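Local structure of tyrosyl-DNA phosphodiesterase 2 (Danio rerio, 4F1H) at residues Y50-A55 and F60-D65; Q125-Q130 and T153-A158; V173-G178 and R202-R207. The protein belongs to the endonuclease/exonuclease/phosphatase family, whose DNase I-like domains are built round two facing beta sheets, and binds DNA and magnesium. One frame throughout, in Å; residues are numbered along the deposited sequence.

Contact 1 lies at the surface, where helix 45-54 rests beside the outermost strand 58-62 of the six-stranded sheet; contacts 2 and 3 are buried, on the other side of the chain's centre, and their centres are about 27 and 26 Å from that of contact 1. Contact 1 has surface chemistry: a lysine chain over a phenylalanine ring, ending in a salt bridge. Contact 2 brings helix 124-140 to a loop whose arginine grips phosphates; contact 3 lays an arginine over the face of a tryptophan, behind a strand whose start, at R202 and C203, meets the DNA. The two touch through T153 OG1 and F205 O, and through the D157-R207 salt bridge.

Contact 1. Residues Y50-A55 and F60-D65; sequences YLKKRA and FFEGSD
The helix-to-strand connection at the margin of the DNase I-like fold brings K52 over F60: helix 45-54 ends, the chain turns, and strand 58-62 runs back nearly antiparallel to it, at 168° between the two short segments. The flank of K52 lies on the aromatic ring. Its CG sits 3.5 Å from the centroid of the F60 ring, only 3° off the normal, a CH-pi contact centred on the face. From there the lysine chain bends at its third torsion (chi3 -64°), which brings the ammonium to the glutamate: K52 NZ is 2.9 Å from E62 OE1, a salt bridge made on the syn lone pair of that oxygen. Lysine suits this place because its methylenes can cover a ring while its charge stays at the surface. The rest of the F60 ring meets the end of the helix. L51 CB packs at 3.9 Å from F60 CE2, and A55 O lies in the ring plane at the edge, 3.8 Å from F60 CE1. The small A55 adds its CB at 4.2 Å from F60 CZ, where the chain leaves helical geometry. Further inward, L51 reaches C27 of helix 19-33 and L40 and L43 of strand 37-43, while F60 also touches V48, one turn earlier in helix 45-54, and M73 of strand 69-75; the helix thus lies over the sheet beside helix 19-33, with F60 joining it to the outermost strand 58-62.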
loop_
_atom_site.group_PDB
_atom_site.type_symbol
_atom_site.label_atom_id
_atom_site.label_comp_id
_atom_site.label_asym_id
_atom_site.label_seq_id
_atom_site.Cartn_x
_atom_site.Cartn_y
_atom_site.Cartn_z
ATOM N N TYR B 50 -37.600 -1.929 1.506
ATOM C CA TYR B 50 -38.042 -0.783 0.712
ATOM C C TYR B 50 -37.544 -0.817 -0.747
ATOM O O TYR B 50 -38.321 -0.608 -1.691
ATOM C CB TYR B 50 -37.665 0.541 1.358
ATOM C CG TYR B 50 -38.245 1.665 0.542
ATOM C CD1 TYR B 50 -39.630 1.840 0.466
ATOM C CD2 TYR B 50 -37.432 2.489 -0.230
ATOM C CE1 TYR B 50 -40.192 2.845 -0.319
ATOM C CE2 TYR B 50 -37.988 3.511 -1.016
ATOM C CZ TYR B 50 -39.369 3.676 -1.050
ATOM O OH TYR B 50 -39.933 4.669 -1.822
ATOM N N LEU B 51 -36.245 -1.035 -0.943
ATOM C CA LEU B 51 -35.707 -1.060 -2.308
ATOM C C LEU B 51 -36.349 -2.094 -3.236
ATOM O O LEU B 51 -36.545 -1.822 -4.416
ATOM C CB LEU B 51 -34.197 -1.311 -2.303
ATOM C CG LEU B 51 -33.257 -0.347 -1.613
ATOM C CD1 LEU B 51 -31.842 -0.911 -1.784
ATOM C CD2 LEU B 51 -33.354 1.034 -2.266
ATOM N N LYS B 52 -36.604 -3.293 -2.721
ATOM C CA LYS B 52 -37.205 -4.371 -3.501
ATOM C C LYS B 52 -38.622 -4.002 -3.977
ATOM O O LYS B 52 -39.038 -4.344 -5.105
ATOM C CB LYS B 52 -37.153 -5.674 -2.695
ATOM C CG LYS B 52 -35.735 -6.233 -2.656
ATOM C CD LYS B 52 -35.620 -7.646 -2.048
ATOM C CE LYS B 52 -36.027 -7.616 -0.607
ATOM N NZ LYS B 52 -35.519 -8.761 0.191
ATOM N N LYS B 53 -39.329 -3.246 -3.147
ATOM C CA LYS B 53 -40.662 -2.732 -3.498
ATOM C C LYS B 53 -40.619 -1.713 -4.637
ATOM O O LYS B 53 -41.503 -1.705 -5.510
ATOM C CB LYS B 53 -41.300 -2.072 -2.266
ATOM C CG LYS B 53 -42.774 -2.412 -2.009
ATOM C CD LYS B 53 -43.731 -1.620 -2.900
ATOM C CE LYS B 53 -45.133 -1.537 -2.279
ATOM N NZ LYS B 53 -45.597 -2.859 -1.750
ATOM N N ARG B 54 -39.605 -0.849 -4.618
ATOM C CA ARG B 54 -39.507 0.264 -5.563
ATOM C C ARG B 54 -38.746 -0.101 -6.830
ATOM O O ARG B 54 -39.204 0.172 -7.941
ATOM C CB ARG B 54 -38.820 1.467 -4.902
ATOM C CG ARG B 54 -39.736 2.387 -4.109
ATOM C CD ARG B 54 -40.443 3.409 -5.004
ATOM N NE ARG B 54 -39.530 4.270 -5.767
ATOM C CZ ARG B 54 -39.012 5.413 -5.318
ATOM N NH1 ARG B 54 -39.288 5.842 -4.091
ATOM N NH2 ARG B 54 -38.207 6.127 -6.095
ATOM N N ALA B 55 -37.570 -0.709 -6.659
ATOM C CA ALA B 55 -36.662 -0.948 -7.781
ATOM C C ALA B 55 -36.968 -2.250 -8.485
ATOM O O ALA B 55 -36.136 -3.184 -8.532
ATOM C CB ALA B 55 -35.174 -0.895 -7.298
ATOM N N PHE B 60 -32.107 -8.894 -7.075
ATOM C CA PHE B 60 -31.317 -8.577 -5.867
ATOM C C PHE B 60 -30.602 -9.827 -5.332
ATOM O O PHE B 60 -31.224 -10.899 -5.229
ATOM C CB PHE B 60 -32.258 -8.130 -4.756
ATOM C CG PHE B 60 -32.706 -6.701 -4.854
ATOM C CD1 PHE B 60 -33.622 -6.311 -5.818
ATOM C CD2 PHE B 60 -32.247 -5.764 -3.938
ATOM C CE1 PHE B 60 -34.050 -4.988 -5.910
ATOM C CE2 PHE B 60 -32.690 -4.434 -4.008
ATOM C CZ PHE B 60 -33.589 -4.052 -5.007
ATOM N N PHE B 61 -29.322 -9.690 -4.954
ATOM C CA PHE B 61 -28.610 -10.717 -4.183
ATOM C C PHE B 61 -28.108 -10.052 -2.926
ATOM O O PHE B 61 -27.560 -8.963 -2.991
ATOM C CB PHE B 61 -27.446 -11.255 -4.999
ATOM C CG PHE B 61 -27.901 -12.046 -6.175
ATOM C CD1 PHE B 61 -28.214 -13.401 -6.027
ATOM C CD2 PHE B 61 -28.152 -11.421 -7.400
ATOM C CE1 PHE B 61 -28.724 -14.141 -7.106
ATOM C CE2 PHE B 61 -28.660 -12.152 -8.486
ATOM C CZ PHE B 61 -28.955 -13.513 -8.338
ATOM N N GLU B 62 -28.285 -10.708 -1.783
ATOM C CA GLU B 62 -27.907 -10.107 -0.499
ATOM C C GLU B 62 -26.816 -10.929 0.184
ATOM O O GLU B 62 -26.788 -12.175 0.074
ATOM C CB GLU B 62 -29.163 -9.986 0.402
ATOM C CG GLU B 62 -30.280 -9.048 -0.169
ATOM C CD GLU B 62 -31.657 -9.197 0.562
ATOM O OE1 GLU B 62 -32.707 -9.122 -0.137
ATOM O OE2 GLU B 62 -31.678 -9.369 1.807
ATOM N N GLY B 63 -25.905 -10.251 0.898
ATOM C CA GLY B 63 -24.758 -10.925 1.492
ATOM C C GLY B 63 -24.992 -11.596 2.825
ATOM O O GLY B 63 -24.128 -12.336 3.309
ATOM N N SER B 64 -26.176 -11.375 3.392
ATOM C CA SER B 64 -26.599 -12.065 4.640
ATOM C C SER B 64 -28.114 -11.925 4.733
ATOM O O SER B 64 -28.756 -11.277 3.862
ATOM C CB SER B 64 -25.918 -11.428 5.863
ATOM O OG SER B 64 -26.274 -12.102 7.094
ATOM N N ASP B 65 -28.697 -12.494 5.788
ATOM C CA ASP B 65 -30.128 -12.321 5.986
ATOM C C ASP B 65 -30.506 -11.494 7.215
ATOM O O ASP B 65 -31.679 -11.291 7.480
ATOM C CB ASP B 65 -30.828 -13.671 6.024
ATOM C CG ASP B 65 -30.527 -14.429 7.277
ATOM O OD1 ASP B 65 -29.438 -14.186 7.889
ATOM O OD2 ASP B 65 -31.397 -15.264 7.666
#

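Contact 2. Residues Q125-Q130 and T153-A158; sequences QERTKQ and TNLRDA. With nucleotides of chain A.
R127 reaches from helix 124-140 over the turn at N154, and its guanidinium meets that of R156 with the two planes 30° apart, although the side chains as a whole cross at about a right angle. On one face of the R127 group lie R156 NH1 and N154 O, both displaced toward its rim. R127 NH2 is 3.4 Å from R156 NH1; both are donors, and the closeness of two cations is understandable beside phosphates and carboxylates. The chain of R127 is extended until chi3 (63°), where a bend turns the guanidinium across the loop; before the bend, its CG passes L155 CD2 at 4.0 Å, and its CD touches N154 CB. The charge is answered elsewhere: NE pairs with E159, and NH1 donates to the carbonyls of E118 and C120.

R156 faces the DNA edge-on. Its NE and NH2 both donate to OP1 of DC3 of chain A, with NH2 to OP1 at 2.8 Å, and the same NH2 reaches OP1 of DG2 of chain A, also at 2.8 Å, so one planar group spans two successive phosphates. Its remaining nitrogen, NH1, is tied back to N154 O at 2.8 Å, tilted from the carbonyl plane, which fixes the rotation of the guanidinium. The two N-H groups of N154 ND2 suit a place between a phosphate, with OP3 of DT1 of chain A 3.1 Å from ND2, and L117 O. Behind it, T153 OG1 accepts from L155 N and is also hydrogen-bonded to F205 O. This ST turn leads to R156 at the N-cap of helix 157-161, and the loop between them forms part of the DNA-binding site.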
loop_
_atom_site.group_PDB
_atom_site.type_symbol
_atom_site.label_atom_id
_atom_site.label_comp_id
_atom_site.label_asym_id
_atom_site.label_seq_id
_atom_site.Cartn_x
_atom_site.Cartn_y
_atom_site.Cartn_z
ATOM N N GLN B 125 -4.938 -4.659 10.008
ATOM C CA GLN B 125 -4.488 -6.045 9.891
ATOM C C GLN B 125 -5.566 -6.942 9.251
ATOM O O GLN B 125 -5.291 -7.632 8.243
ATOM C CB GLN B 125 -4.073 -6.625 11.253
ATOM C CG GLN B 125 -3.758 -8.108 11.177
ATOM C CD GLN B 125 -3.111 -8.656 12.450
ATOM O OE1 GLN B 125 -3.256 -8.091 13.538
ATOM N NE2 GLN B 125 -2.389 -9.760 12.310
ATOM N N GLU B 126 -6.781 -6.914 9.788
ATOM C CA GLU B 126 -7.818 -7.796 9.236
ATOM C C GLU B 126 -8.250 -7.268 7.864
ATOM O O GLU B 126 -8.474 -8.032 6.936
ATOM C CB GLU B 126 -8.992 -7.914 10.206
ATOM C CG GLU B 126 -10.228 -8.666 9.716
ATOM C CD GLU B 126 -9.982 -10.122 9.343
ATOM O OE1 GLU B 126 -8.958 -10.753 9.807
ATOM O OE2 GLU B 126 -10.820 -10.650 8.561
ATOM N N ARG B 127 -8.349 -5.950 7.728
ATOM C CA ARG B 127 -8.726 -5.386 6.425
ATOM C C ARG B 127 -7.760 -5.813 5.327
ATOM O O ARG B 127 -8.176 -6.149 4.219
ATOM C CB ARG B 127 -8.836 -3.845 6.527
ATOM C CG ARG B 127 -8.999 -3.114 5.221
ATOM C CD ARG B 127 -9.481 -1.724 5.503
ATOM N NE ARG B 127 -8.517 -0.936 6.293
ATOM C CZ ARG B 127 -8.724 -0.535 7.555
ATOM N NH1 ARG B 127 -9.852 -0.844 8.203
ATOM N NH2 ARG B 127 -7.806 0.226 8.170
ATOM N N THR B 128 -6.456 -5.811 5.596
ATOM C CA THR B 128 -5.542 -6.182 4.520
ATOM C C THR B 128 -5.559 -7.705 4.261
ATOM O O THR B 128 -5.388 -8.130 3.120
ATOM C CB THR B 128 -4.128 -5.616 4.732
ATOM O OG1 THR B 128 -3.662 -6.012 6.029
ATOM C CG2 THR B 128 -4.152 -4.093 4.642
ATOM N N LYS B 129 -5.805 -8.525 5.283
ATOM C CA LYS B 129 -6.010 -9.966 4.999
ATOM C C LYS B 129 -7.196 -10.183 4.055
ATOM O O LYS B 129 -7.140 -11.014 3.136
ATOM C CB LYS B 129 -6.257 -10.759 6.275
ATOM C CG LYS B 129 -5.090 -10.739 7.242
ATOM C CD LYS B 129 -5.440 -11.592 8.463
ATOM C CE LYS B 129 -4.379 -11.443 9.548
ATOM N NZ LYS B 129 -4.639 -12.366 10.693
ATOM N N GLN B 130 -8.264 -9.413 4.265
ATOM C CA GLN B 130 -9.430 -9.488 3.373
ATOM C C GLN B 130 -9.089 -8.961 1.997
ATOM O O GLN B 130 -9.478 -9.545 0.997
ATOM C CB GLN B 130 -10.619 -8.714 3.992
ATOM C CG GLN B 130 -11.090 -9.296 5.309
ATOM C CD GLN B 130 -12.106 -8.402 5.997
ATOM O OE1 GLN B 130 -12.459 -7.353 5.451
ATOM N NE2 GLN B 130 -12.547 -8.784 7.193
ATOM N N THR B 153 -14.088 -0.353 0.663
ATOM C CA THR B 153 -12.901 -1.101 1.036
ATOM C C THR B 153 -12.307 -0.591 2.356
ATOM O O THR B 153 -11.424 -1.242 2.891
ATOM C CB THR B 153 -11.811 -0.946 -0.020
ATOM O OG1 THR B 153 -11.300 0.405 0.020
ATOM C CG2 THR B 153 -12.305 -1.312 -1.410
ATOM N N ASN B 154 -12.732 0.592 2.848
ATOM C CA ASN B 154 -12.094 1.218 4.011
ATOM C C ASN B 154 -10.578 1.371 3.893
ATOM O O ASN B 154 -9.862 1.510 4.907
ATOM C CB ASN B 154 -12.477 0.467 5.299
ATOM C CG ASN B 154 -13.821 0.881 5.793
ATOM O OD1 ASN B 154 -14.009 2.055 6.119
ATOM N ND2 ASN B 154 -14.778 -0.054 5.863
ATOM N N LEU B 155 -10.089 1.349 2.662
ATOM C CA LEU B 155 -8.627 1.335 2.455
ATOM C C LEU B 155 -7.981 2.696 2.583
ATOM O O LEU B 155 -8.548 3.750 2.248
ATOM C CB LEU B 155 -8.284 0.783 1.058
ATOM C CG LEU B 155 -8.406 -0.747 1.018
ATOM C CD1 LEU B 155 -8.377 -1.232 -0.454
ATOM C CD2 LEU B 155 -7.393 -1.508 1.920
ATOM N N ARG B 156 -6.750 2.643 3.065
ATOM C CA ARG B 156 -5.832 3.789 2.978
ATOM C C ARG B 156 -4.807 3.417 1.896
ATOM O O ARG B 156 -4.518 2.221 1.721
ATOM C CB ARG B 156 -5.137 3.908 4.326
ATOM C CG ARG B 156 -5.945 4.603 5.389
ATOM C CD ARG B 156 -7.136 3.793 5.889
ATOM N NE ARG B 156 -7.834 4.566 6.908
ATOM C CZ ARG B 156 -8.937 4.193 7.544
ATOM N NH1 ARG B 156 -9.575 3.025 7.272
ATOM N NH2 ARG B 156 -9.408 5.021 8.468
ATOM N N ASP B 157 -4.276 4.402 1.156
ATOM C CA ASP B 157 -3.332 4.111 0.059
ATOM C C ASP B 157 -2.189 3.203 0.480
ATOM O O ASP B 157 -1.772 2.318 -0.291
ATOM C CB ASP B 157 -2.687 5.377 -0.516
ATOM C CG ASP B 157 -3.664 6.276 -1.215
ATOM O OD1 ASP B 157 -4.823 5.869 -1.457
ATOM O OD2 ASP B 157 -3.256 7.410 -1.536
ATOM N N ALA B 158 -1.636 3.447 1.670
ATOM C CA ALA B 158 -0.521 2.605 2.081
ATOM C C ALA B 158 -0.887 1.142 2.312
ATOM O O ALA B 158 -0.048 0.245 2.172
ATOM C CB ALA B 158 0.132 3.183 3.293
ATOM O OP3 DT A 1 -17.232 1.219 7.260
ATOM P P DT A 1 -17.302 2.690 6.996
ATOM O OP1 DT A 1 -18.616 3.223 6.672
ATOM O OP2 DT A 1 -16.439 3.096 5.832
ATOM O "O5'" DT A 1 -16.659 3.387 8.267
ATOM C "C5'" DT A 1 -16.868 4.801 8.422
ATOM C "C4'" DT A 1 -16.205 5.188 9.728
ATOM O "O4'" DT A 1 -17.082 4.711 10.786
ATOM C "C3'" DT A 1 -14.820 4.582 9.981
ATOM O "O3'" DT A 1 -14.055 5.499 10.786
ATOM C "C2'" DT A 1 -15.130 3.327 10.793
ATOM C "C1'" DT A 1 -16.318 3.815 11.622
ATOM N N1 DT A 1 -17.188 2.717 12.136
ATOM C C2 DT A 1 -17.295 2.564 13.505
ATOM O O2 DT A 1 -16.691 3.280 14.319
ATOM N N3 DT A 1 -18.106 1.528 13.888
ATOM C C4 DT A 1 -18.824 0.654 13.078
ATOM O O4 DT A 1 -19.543 -0.245 13.552
ATOM C C5 DT A 1 -18.656 0.891 11.654
ATOM C C7 DT A 1 -19.334 0.002 10.655
ATOM C C6 DT A 1 -17.866 1.893 11.241
ATOM P P DG A 2 -12.472 5.372 10.876
ATOM O OP1 DG A 2 -11.957 4.862 9.576
ATOM O OP2 DG A 2 -12.095 4.692 12.171
ATOM O "O5'" DG A 2 -12.001 6.881 11.122
ATOM C "C5'" DG A 2 -12.331 7.836 10.119
ATOM C "C4'" DG A 2 -11.223 8.868 10.131
ATOM O "O4'" DG A 2 -11.393 9.715 11.308
ATOM C "C3'" DG A 2 -9.794 8.347 10.164
ATOM O "O3'" DG A 2 -9.134 9.092 9.136
ATOM C "C2'" DG A 2 -9.292 8.752 11.554
ATOM C "C1'" DG A 2 -10.106 10.017 11.802
ATOM N N9 DG A 2 -10.306 10.368 13.203
ATOM C C8 DG A 2 -10.915 9.614 14.210
ATOM N N7 DG A 2 -10.946 10.251 15.378
ATOM C C5 DG A 2 -10.309 11.487 15.096
ATOM C C6 DG A 2 -10.017 12.599 15.939
ATOM O O6 DG A 2 -10.293 12.719 17.131
ATOM N N1 DG A 2 -9.371 13.642 15.272
ATOM C C2 DG A 2 -9.059 13.611 13.924
ATOM N N2 DG A 2 -8.433 14.686 13.412
ATOM N N3 DG A 2 -9.297 12.568 13.130
ATOM C C4 DG A 2 -9.943 11.564 13.773
ATOM P P DC A 3 -7.692 8.652 8.569
ATOM O OP1 DC A 3 -7.720 7.221 8.246
ATOM O OP2 DC A 3 -6.629 9.189 9.489
ATOM O "O5'" DC A 3 -7.622 9.496 7.225
ATOM C "C5'" DC A 3 -7.933 10.909 7.331
ATOM C "C4'" DC A 3 -7.761 11.489 5.952
ATOM O "O4'" DC A 3 -8.203 12.897 5.929
ATOM C "C3'" DC A 3 -6.338 11.440 5.411
ATOM O "O3'" DC A 3 -6.439 10.937 4.080
ATOM C "C2'" DC A 3 -5.894 12.914 5.488
ATOM C "C1'" DC A 3 -7.211 13.640 5.225
ATOM N N1 DC A 3 -7.327 14.993 5.827
ATOM C C2 DC A 3 -7.756 16.041 4.998
ATOM O O2 DC A 3 -7.978 15.821 3.796
ATOM N N3 DC A 3 -7.888 17.281 5.553
ATOM C C4 DC A 3 -7.614 17.454 6.855
ATOM N N4 DC A 3 -7.759 18.695 7.349
ATOM C C5 DC A 3 -7.181 16.387 7.713
ATOM C C6 DC A 3 -7.061 15.171 7.157
#

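Contact 3. Residues V173-G178 and R202-R207; sequences VWEQLG and RCRFDR. With nucleotides of chain A.
Two torsions bring R204 against W174: in each, CG lies trans to the backbone nitrogen (chi1 -171° for R204 and 175° for W174), so both extend from their backbones toward each other, and a bend at chi3 of R204 then lays its guanidinium over the indole. The planes are inclined by 26°, with W174 CE3 over the centre of one guanidinium face, 3.3 Å from R204 NE. The arginine's CD completes the overlap as a CH-pi contact, 4.0 Å from the centroid of the six-membered ring. A broad aromatic suits this place because it can cover a flat cation and its adjoining methylenes together, while its own NE1 donates to Q180 O.

On the opposite face of the R204 guanidinium lies R207 NE, so the group is layered between an indole and a second arginine. R207 is held by the backbone: its NE and one terminal nitrogen both donate to R204 O, with NE to R204 O at 2.9 Å and nearly straight. Its charge is balanced by D157, as that of R204 is by D172. E175 adds a long salt bridge, E175 OE2 to R204 NH2 at 3.9 Å, and a water bridges the same pair, donating to E175 OE2 and weakly accepting from R204 NH2.

At the other end of the segment, R202 N donates to O4' of DC3 of chain A at 2.9 Å, while the R202 methylenes pass its base oxygen O2. Two arginines layered face to nitrogen, each with its own acid partner, imply that buried positive charge here is paid for by carboxylates, probably keeping both guanidinium groups charged beside the DNA-contacting strand.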
loop_
_atom_site.group_PDB
_atom_site.type_symbol
_atom_site.label_atom_id
_atom_site.label_comp_id
_atom_site.label_asym_id
_atom_site.label_seq_id
_atom_site.Cartn_x
_atom_site.Cartn_y
_atom_site.Cartn_z
ATOM N N VAL B 173 -9.974 2.072 -10.808
ATOM C CA VAL B 173 -10.567 2.933 -11.846
ATOM C C VAL B 173 -10.269 4.428 -11.639
ATOM O O VAL B 173 -9.983 5.168 -12.608
ATOM C CB VAL B 173 -12.094 2.661 -11.996
ATOM C CG1 VAL B 173 -12.765 3.665 -12.912
ATOM C CG2 VAL B 173 -12.324 1.230 -12.492
ATOM N N TRP B 174 -10.338 4.893 -10.388
ATOM C CA TRP B 174 -10.062 6.296 -10.140
ATOM C C TRP B 174 -8.626 6.635 -10.570
ATOM O O TRP B 174 -8.399 7.700 -11.154
ATOM C CB TRP B 174 -10.277 6.641 -8.666
ATOM C CG TRP B 174 -9.900 8.031 -8.339
ATOM C CD1 TRP B 174 -10.633 9.152 -8.610
ATOM C CD2 TRP B 174 -8.714 8.471 -7.651
ATOM N NE1 TRP B 174 -9.980 10.267 -8.121
ATOM C CE2 TRP B 174 -8.802 9.878 -7.543
ATOM C CE3 TRP B 174 -7.594 7.815 -7.120
ATOM C CZ2 TRP B 174 -7.788 10.653 -6.940
ATOM C CZ3 TRP B 174 -6.589 8.574 -6.511
ATOM C CH2 TRP B 174 -6.695 9.984 -6.429
ATOM N N GLU B 175 -7.668 5.760 -10.269
ATOM C CA GLU B 175 -6.273 5.994 -10.701
ATOM C C GLU B 175 -6.183 5.986 -12.218
ATOM O O GLU B 175 -5.579 6.872 -12.838
ATOM C CB GLU B 175 -5.348 4.913 -10.126
ATOM C CG GLU B 175 -5.273 4.961 -8.618
ATOM C CD GLU B 175 -4.328 3.920 -8.040
ATOM O OE1 GLU B 175 -3.945 2.957 -8.749
ATOM O OE2 GLU B 175 -3.966 4.082 -6.859
ATOM N N GLN B 176 -6.804 4.985 -12.821
ATOM C CA GLN B 176 -6.748 4.804 -14.270
ATOM C C GLN B 176 -7.354 6.010 -14.989
ATOM O O GLN B 176 -6.897 6.395 -16.085
ATOM C CB GLN B 176 -7.471 3.499 -14.644
ATOM C CG GLN B 176 -7.306 3.062 -16.089
ATOM C CD GLN B 176 -5.890 2.590 -16.388
ATOM O OE1 GLN B 176 -5.157 2.155 -15.494
ATOM N NE2 GLN B 176 -5.496 2.677 -17.652
ATOM N N LEU B 177 -8.357 6.644 -14.372
ATOM C CA LEU B 177 -9.012 7.793 -14.993
ATOM C C LEU B 177 -8.269 9.113 -14.743
ATOM O O LEU B 177 -8.739 10.182 -15.139
ATOM C CB LEU B 177 -10.491 7.903 -14.577
ATOM C CG LEU B 177 -11.407 6.836 -15.171
ATOM C CD1 LEU B 177 -12.826 6.961 -14.613
ATOM C CD2 LEU B 177 -11.442 6.957 -16.690
ATOM N N GLY B 178 -7.115 9.035 -14.102
ATOM C CA GLY B 178 -6.267 10.214 -13.976
ATOM C C GLY B 178 -6.154 10.846 -12.603
ATOM O O GLY B 178 -5.695 12.002 -12.466
ATOM N N ARG B 202 -10.994 13.164 5.182
ATOM C CA ARG B 202 -11.399 13.041 3.775
ATOM C C ARG B 202 -10.718 11.778 3.255
ATOM O O ARG B 202 -9.512 11.767 3.072
ATOM C CB ARG B 202 -10.939 14.276 2.961
ATOM C CG ARG B 202 -11.403 15.617 3.563
ATOM C CD ARG B 202 -11.022 16.826 2.679
ATOM N NE ARG B 202 -11.946 17.026 1.566
ATOM C CZ ARG B 202 -11.667 17.764 0.488
ATOM N NH1 ARG B 202 -10.486 18.359 0.374
ATOM N NH2 ARG B 202 -12.568 17.903 -0.481
ATOM N N CYS B 203 -11.494 10.714 3.039
ATOM C CA CYS B 203 -10.955 9.377 2.797
ATOM C C CYS B 203 -11.483 8.778 1.499
ATOM O O CYS B 203 -12.651 9.022 1.111
ATOM C CB CYS B 203 -11.417 8.466 3.931
ATOM S SG CYS B 203 -10.801 9.033 5.543
ATOM N N ARG B 204 -10.639 8.024 0.806
ATOM C CA ARG B 204 -11.090 7.381 -0.430
ATOM C C ARG B 204 -11.356 5.902 -0.116
ATOM O O ARG B 204 -10.585 5.028 -0.471
ATOM C CB ARG B 204 -10.059 7.539 -1.555
ATOM C CG ARG B 204 -10.601 7.069 -2.939
ATOM C CD ARG B 204 -9.670 7.457 -4.084
ATOM N NE ARG B 204 -8.443 6.639 -4.126
ATOM C CZ ARG B 204 -8.314 5.479 -4.770
ATOM N NH1 ARG B 204 -9.356 4.925 -5.404
ATOM N NH2 ARG B 204 -7.152 4.857 -4.768
ATOM N N PHE B 205 -12.466 5.648 0.566
ATOM C CA PHE B 205 -12.790 4.294 1.062
ATOM C C PHE B 205 -13.453 3.452 -0.025
ATOM O O PHE B 205 -13.298 2.225 -0.054
ATOM C CB PHE B 205 -13.759 4.402 2.266
ATOM C CG PHE B 205 -13.105 4.860 3.556
ATOM C CD1 PHE B 205 -11.720 4.722 3.763
ATOM C CD2 PHE B 205 -13.891 5.404 4.569
ATOM C CE1 PHE B 205 -11.148 5.147 4.994
ATOM C CE2 PHE B 205 -13.328 5.825 5.761
ATOM C CZ PHE B 205 -11.945 5.676 5.972
ATOM N N ASP B 206 -14.206 4.113 -0.909
ATOM C CA ASP B 206 -14.974 3.400 -1.905
ATOM C C ASP B 206 -14.151 3.350 -3.161
ATOM O O ASP B 206 -13.721 4.400 -3.672
ATOM C CB ASP B 206 -16.283 4.160 -2.087
ATOM C CG ASP B 206 -17.058 4.201 -0.777
ATOM O OD1 ASP B 206 -17.703 3.164 -0.438
ATOM O OD2 ASP B 206 -16.957 5.197 -0.018
ATOM N N ARG B 207 -13.908 2.129 -3.647
ATOM C CA ARG B 207 -12.999 1.912 -4.768
ATOM C C ARG B 207 -13.520 0.850 -5.698
ATOM O O ARG B 207 -14.281 -0.030 -5.282
ATOM C CB ARG B 207 -11.584 1.497 -4.296
ATOM C CG ARG B 207 -10.966 2.445 -3.243
ATOM C CD ARG B 207 -9.500 2.093 -2.951
ATOM N NE ARG B 207 -9.002 3.079 -2.000
ATOM C CZ ARG B 207 -7.716 3.353 -1.758
ATOM N NH1 ARG B 207 -6.741 2.683 -2.375
ATOM N NH2 ARG B 207 -7.415 4.313 -0.882
ATOM P P DC A 3 -7.692 8.652 8.569
ATOM O OP1 DC A 3 -7.720 7.221 8.246
ATOM O OP2 DC A 3 -6.629 9.189 9.489
ATOM O "O5'" DC A 3 -7.622 9.496 7.225
ATOM C "C5'" DC A 3 -7.933 10.909 7.331
ATOM C "C4'" DC A 3 -7.761 11.489 5.952
ATOM O "O4'" DC A 3 -8.203 12.897 5.929
ATOM C "C3'" DC A 3 -6.338 11.440 5.411
ATOM O "O3'" DC A 3 -6.439 10.937 4.080
ATOM C "C2'" DC A 3 -5.894 12.914 5.488
ATOM C "C1'" DC A 3 -7.211 13.640 5.225
ATOM N N1 DC A 3 -7.327 14.993 5.827
ATOM C C2 DC A 3 -7.756 16.041 4.998
ATOM O O2 DC A 3 -7.978 15.821 3.796
ATOM N N3 DC A 3 -7.888 17.281 5.553
ATOM C C4 DC A 3 -7.614 17.454 6.855
ATOM N N4 DC A 3 -7.759 18.695 7.349
ATOM C C5 DC A 3 -7.181 16.387 7.713
ATOM C C6 DC A 3 -7.061 15.171 7.157
HETATM O O HOH W 1 -4.427 5.782 -5.039
#